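Local structure of zinc transport protein ZntB (Vibrio parahaemolyticus RIMD 2210633, 3CK6) at residues 136-150 against 208-222. The protein probably imports zinc ions together with protons across the inner membrane, as a homopentamer whose cytoplasmic domain forms a funnel. The protein carries 1 engineered substitution. Numbering follows the deposited sequence.
Sequences SLLNQIIEGLNGKID and RPHQYRFAHNNITRI
Asp-150 and Arg-221 form an end-on salt bridge between the two helices: Arg-221 NH1 gives a nearly straight bond to the syn lone pair of Asp-150 OD2 (2.7 Å), and NH2 binds OD1. At the other end Arg-208, at the N-cap of helix 209-246, comes side-on to Asn-139. Its NE points along an in-plane lone pair of Asn-139 OD1 (2.8 Å), while NH2 reaches the same oxygen from above the amide plane; the planes stand 72° apart, and Ser-136 lies over one guanidinium face.

Between these ends runs a polar chain. Glu-143, bent at chi2 (-82°), lays its carboxylate against the methyl of Ala-215, where OE1 accepts from Asn-218 ND2 at 3.1 Å and from Asn-146 ND2 of its own helix. OE2 accepts a hydrogen bond from a water that also donates to Gln-211 O and accepts from Asn-139 ND2. Asn-146 is a knob in the hole of Ala-215, Asn-218, Ile-219 and Ile-222, with a weak bond from ND2 to Ala-215 O.

Apolar contacts lie beside this chain. Ile-142 CD1 meets the edge of the Tyr-212 ring at CE2 (3.8 Å), and the Tyr-212 OH is hydrogen-bonded to Ala-135 O. Further along, Ile-149 CG2 touches Ile-222 CG2 (3.8 Å).

Leu-138 and Ile-142 also rest on strand 77-83, and Phe-214 stacks on His-59 of a neighbouring subunit. The axes of 136-150 and 209-222 approach to 9.9 Å at 20°, a near-parallel packing that joins helix 134-161, backed by the sheet, to the long helix 209-246 in the alpha/beta cytoplasmic domain of a CorA-family funnel.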
# COMPACT_ATOMS: atom_id res chain seq x y z
N SER E 136 32.91 -5.01 -10.00
CA SER E 136 32.81 -3.80 -10.79
C SER E 136 32.09 -4.03 -12.11
O SER E 136 31.30 -3.19 -12.54
CB SER E 136 34.20 -3.19 -11.02
OG SER E 136 34.12 -2.06 -11.88
N LEU E 137 32.35 -5.16 -12.76
CA LEU E 137 31.66 -5.52 -13.99
C LEU E 137 30.14 -5.50 -13.84
O LEU E 137 29.43 -4.92 -14.67
CB LEU E 137 32.14 -6.90 -14.48
CG LEU E 137 31.38 -7.48 -15.68
CD1 LEU E 137 31.56 -6.57 -16.91
CD2 LEU E 137 31.85 -8.87 -15.97
N LEU E 138 29.64 -6.18 -12.81
CA LEU E 138 28.19 -6.30 -12.63
C LEU E 138 27.57 -4.94 -12.33
O LEU E 138 26.49 -4.61 -12.82
CB LEU E 138 27.90 -7.30 -11.52
CG LEU E 138 26.43 -7.50 -11.13
CD1 LEU E 138 25.62 -7.91 -12.34
CD2 LEU E 138 26.30 -8.52 -10.00
N ASN E 139 28.27 -4.15 -11.52
CA ASN E 139 27.89 -2.75 -11.24
C ASN E 139 27.77 -1.94 -12.53
O ASN E 139 26.79 -1.22 -12.72
CB ASN E 139 28.93 -2.14 -10.28
CG ASN E 139 28.45 -0.85 -9.59
OD1 ASN E 139 29.06 -0.44 -8.61
ND2 ASN E 139 27.37 -0.21 -10.10
N GLN E 140 28.74 -2.09 -13.42
CA GLN E 140 28.71 -1.38 -14.71
C GLN E 140 27.58 -1.86 -15.63
O GLN E 140 27.00 -1.06 -16.35
CB GLN E 140 30.04 -1.49 -15.43
CG GLN E 140 31.16 -0.65 -14.80
CD GLN E 140 32.39 -0.54 -15.69
OE1 GLN E 140 32.36 -0.89 -16.87
NE2 GLN E 140 33.49 -0.06 -15.11
N ILE E 141 27.27 -3.15 -15.60
CA ILE E 141 26.12 -3.65 -16.37
C ILE E 141 24.82 -2.99 -15.89
O ILE E 141 24.04 -2.46 -16.70
CB ILE E 141 26.01 -5.21 -16.31
CG1 ILE E 141 27.23 -5.86 -16.98
CG2 ILE E 141 24.68 -5.70 -16.98
CD1 ILE E 141 27.39 -7.38 -16.69
N ILE E 142 24.60 -3.02 -14.58
CA ILE E 142 23.41 -2.43 -13.96
C ILE E 142 23.32 -0.93 -14.29
O ILE E 142 22.31 -0.46 -14.83
CB ILE E 142 23.36 -2.73 -12.42
CG1 ILE E 142 23.14 -4.23 -12.17
CG2 ILE E 142 22.28 -1.93 -11.73
CD1 ILE E 142 23.52 -4.68 -10.78
N GLU E 143 24.39 -0.18 -14.02
CA GLU E 143 24.39 1.25 -14.32
C GLU E 143 24.33 1.56 -15.82
O GLU E 143 23.74 2.56 -16.23
CB GLU E 143 25.58 1.97 -13.68
CG GLU E 143 25.49 2.07 -12.15
CD GLU E 143 24.62 3.24 -11.66
OE1 GLU E 143 23.50 3.46 -12.19
OE2 GLU E 143 25.05 3.94 -10.70
N GLY E 144 24.97 0.72 -16.64
CA GLY E 144 24.92 0.91 -18.09
C GLY E 144 23.49 0.83 -18.60
O GLY E 144 23.05 1.68 -19.37
N LEU E 145 22.77 -0.21 -18.17
CA LEU E 145 21.35 -0.41 -18.49
C LEU E 145 20.47 0.77 -18.02
O LEU E 145 19.63 1.24 -18.79
CB LEU E 145 20.85 -1.75 -17.93
CG LEU E 145 21.39 -3.04 -18.56
CD1 LEU E 145 20.94 -4.26 -17.75
CD2 LEU E 145 20.98 -3.18 -20.01
N ASN E 146 20.69 1.25 -16.79
CA ASN E 146 20.06 2.50 -16.29
C ASN E 146 20.31 3.69 -17.21
O ASN E 146 19.37 4.38 -17.61
CB ASN E 146 20.60 2.89 -14.90
CG ASN E 146 20.02 2.04 -13.78
OD1 ASN E 146 19.01 1.36 -13.97
ND2 ASN E 146 20.66 2.10 -12.57
N GLY E 147 21.59 3.95 -17.49
CA GLY E 147 22.02 5.03 -18.38
C GLY E 147 21.28 5.05 -19.72
O GLY E 147 20.81 6.09 -20.17
N LYS E 148 21.17 3.89 -20.36
CA LYS E 148 20.43 3.82 -21.63
C LYS E 148 18.92 4.01 -21.50
O LYS E 148 18.28 4.56 -22.41
CB LYS E 148 20.77 2.53 -22.40
CG LYS E 148 22.28 2.34 -22.67
CD LYS E 148 22.87 3.53 -23.42
CE LYS E 148 24.35 3.33 -23.68
NZ LYS E 148 24.94 4.43 -24.51
N ILE E 149 18.34 3.56 -20.39
CA ILE E 149 16.92 3.82 -20.12
C ILE E 149 16.70 5.33 -19.94
O ILE E 149 15.76 5.90 -20.52
CB ILE E 149 16.39 3.04 -18.88
CG1 ILE E 149 16.34 1.53 -19.17
CG2 ILE E 149 14.98 3.54 -18.52
CD1 ILE E 149 16.19 0.64 -17.93
N ASP E 150 17.58 5.98 -19.17
CA ASP E 150 17.54 7.44 -19.04
C ASP E 150 17.55 8.12 -20.41
O ASP E 150 16.76 9.01 -20.64
CB ASP E 150 18.71 7.97 -18.21
CG ASP E 150 18.39 8.04 -16.72
OD1 ASP E 150 17.22 8.31 -16.38
OD2 ASP E 150 19.32 7.85 -15.88
N ARG E 208 31.54 -3.16 -2.88
CA ARG E 208 31.17 -1.87 -3.49
C ARG E 208 29.85 -1.40 -2.89
O ARG E 208 28.89 -1.19 -3.64
CB ARG E 208 30.98 -2.02 -5.01
CG ARG E 208 32.21 -2.52 -5.77
CD ARG E 208 31.91 -2.82 -7.23
NE ARG E 208 31.58 -1.58 -7.93
CZ ARG E 208 32.48 -0.68 -8.32
NH1 ARG E 208 33.77 -0.92 -8.14
NH2 ARG E 208 32.08 0.43 -8.92
N PRO E 209 29.77 -1.22 -1.55
CA PRO E 209 28.45 -1.00 -0.98
C PRO E 209 27.76 0.31 -1.41
O PRO E 209 26.58 0.29 -1.74
CB PRO E 209 28.68 -1.09 0.53
CG PRO E 209 30.16 -0.78 0.73
CD PRO E 209 30.84 -1.24 -0.53
N HIS E 210 28.51 1.40 -1.48
CA HIS E 210 27.92 2.69 -1.84
C HIS E 210 27.61 2.81 -3.32
O HIS E 210 26.59 3.41 -3.69
CB HIS E 210 28.80 3.85 -1.35
CG HIS E 210 29.32 3.65 0.03
ND1 HIS E 210 30.53 4.15 0.46
CD2 HIS E 210 28.81 2.97 1.09
CE1 HIS E 210 30.73 3.81 1.72
NE2 HIS E 210 29.70 3.09 2.12
N GLN E 211 28.46 2.22 -4.17
CA GLN E 211 28.19 2.21 -5.61
C GLN E 211 26.87 1.49 -5.96
O GLN E 211 26.07 2.00 -6.76
CB GLN E 211 29.36 1.60 -6.40
CG GLN E 211 30.70 2.31 -6.21
CD GLN E 211 31.59 1.64 -5.18
OE1 GLN E 211 31.13 1.25 -4.10
NE2 GLN E 211 32.87 1.52 -5.50
N TYR E 212 26.64 0.32 -5.36
CA TYR E 212 25.40 -0.41 -5.65
C TYR E 212 24.18 0.39 -5.14
O TYR E 212 23.15 0.40 -5.79
CB TYR E 212 25.43 -1.85 -5.12
CG TYR E 212 26.09 -2.85 -6.07
CD1 TYR E 212 27.44 -3.11 -5.99
CD2 TYR E 212 25.35 -3.54 -7.08
CE1 TYR E 212 28.08 -4.02 -6.86
CE2 TYR E 212 26.00 -4.48 -7.96
CZ TYR E 212 27.37 -4.70 -7.83
OH TYR E 212 28.07 -5.61 -8.64
N ARG E 213 24.33 1.08 -4.01
CA ARG E 213 23.26 1.98 -3.54
C ARG E 213 22.94 3.17 -4.45
O ARG E 213 21.77 3.51 -4.59
CB ARG E 213 23.46 2.46 -2.11
CG ARG E 213 22.85 1.54 -1.07
CD ARG E 213 23.93 0.80 -0.33
NE ARG E 213 23.43 -0.14 0.67
CZ ARG E 213 24.03 -1.28 0.97
NH1 ARG E 213 23.53 -2.08 1.92
NH2 ARG E 213 25.13 -1.64 0.32
N PHE E 214 23.97 3.79 -5.03
CA PHE E 214 23.79 4.78 -6.10
C PHE E 214 23.04 4.20 -7.32
O PHE E 214 22.18 4.87 -7.90
CB PHE E 214 25.15 5.36 -6.55
CG PHE E 214 25.95 6.00 -5.42
CD1 PHE E 214 25.32 6.67 -4.38
CD2 PHE E 214 27.34 5.94 -5.43
CE1 PHE E 214 26.07 7.25 -3.34
CE2 PHE E 214 28.09 6.52 -4.39
CZ PHE E 214 27.45 7.17 -3.35
N ALA E 215 23.37 2.97 -7.70
CA ALA E 215 22.64 2.28 -8.79
C ALA E 215 21.17 2.05 -8.44
O ALA E 215 20.28 2.26 -9.26
CB ALA E 215 23.33 0.98 -9.19
N HIS E 216 20.92 1.63 -7.21
CA HIS E 216 19.55 1.52 -6.71
C HIS E 216 18.80 2.88 -6.70
O HIS E 216 17.63 2.94 -7.07
CB HIS E 216 19.54 0.89 -5.31
CG HIS E 216 18.16 0.62 -4.80
ND1 HIS E 216 17.74 1.02 -3.55
CD2 HIS E 216 17.10 0.02 -5.38
CE1 HIS E 216 16.47 0.67 -3.39
NE2 HIS E 216 16.06 0.06 -4.48
N ASN E 217 19.47 3.93 -6.24
CA ASN E 217 18.90 5.28 -6.26
C ASN E 217 18.56 5.71 -7.70
O ASN E 217 17.50 6.30 -7.95
CB ASN E 217 19.81 6.30 -5.61
CG ASN E 217 19.07 7.59 -5.24
OD1 ASN E 217 18.00 7.55 -4.63
ND2 ASN E 217 19.63 8.74 -5.61
N ASN E 218 19.45 5.41 -8.63
CA ASN E 218 19.17 5.70 -10.05
C ASN E 218 17.94 4.99 -10.63
O ASN E 218 17.17 5.62 -11.37
CB ASN E 218 20.40 5.45 -10.93
CG ASN E 218 21.48 6.51 -10.71
OD1 ASN E 218 21.17 7.61 -10.30
ND2 ASN E 218 22.75 6.15 -10.93
N ILE E 219 17.77 3.70 -10.35
CA ILE E 219 16.59 2.97 -10.87
C ILE E 219 15.31 3.51 -10.20
O ILE E 219 14.30 3.66 -10.85
CB ILE E 219 16.71 1.42 -10.78
CG1 ILE E 219 15.50 0.73 -11.45
CG2 ILE E 219 16.85 0.97 -9.35
CD1 ILE E 219 15.54 0.80 -12.97
N THR E 220 15.40 3.85 -8.91
CA THR E 220 14.27 4.44 -8.18
C THR E 220 13.89 5.77 -8.83
O THR E 220 12.71 5.99 -9.11
CB THR E 220 14.61 4.64 -6.69
OG1 THR E 220 14.99 3.38 -6.14
CG2 THR E 220 13.41 5.21 -5.90
N ARG E 221 14.89 6.62 -9.09
CA ARG E 221 14.66 7.88 -9.82
C ARG E 221 13.96 7.64 -11.17
O ARG E 221 13.00 8.35 -11.52
CB ARG E 221 15.96 8.66 -10.02
CG ARG E 221 15.79 9.88 -11.01
CD ARG E 221 17.16 10.63 -11.15
NE ARG E 221 18.20 9.73 -11.64
CZ ARG E 221 18.27 9.24 -12.89
NH1 ARG E 221 19.25 8.42 -13.21
NH2 ARG E 221 17.36 9.56 -13.80
N ILE E 222 14.45 6.65 -11.93
CA ILE E 222 13.81 6.28 -13.20
C ILE E 222 12.32 5.98 -13.04
O ILE E 222 11.48 6.55 -13.77
CB ILE E 222 14.59 5.14 -13.94
CG1 ILE E 222 15.98 5.67 -14.36
CG2 ILE E 222 13.75 4.54 -15.12
CD1 ILE E 222 16.92 4.61 -14.94
O HOH W 1 26.96 2.68 -9.32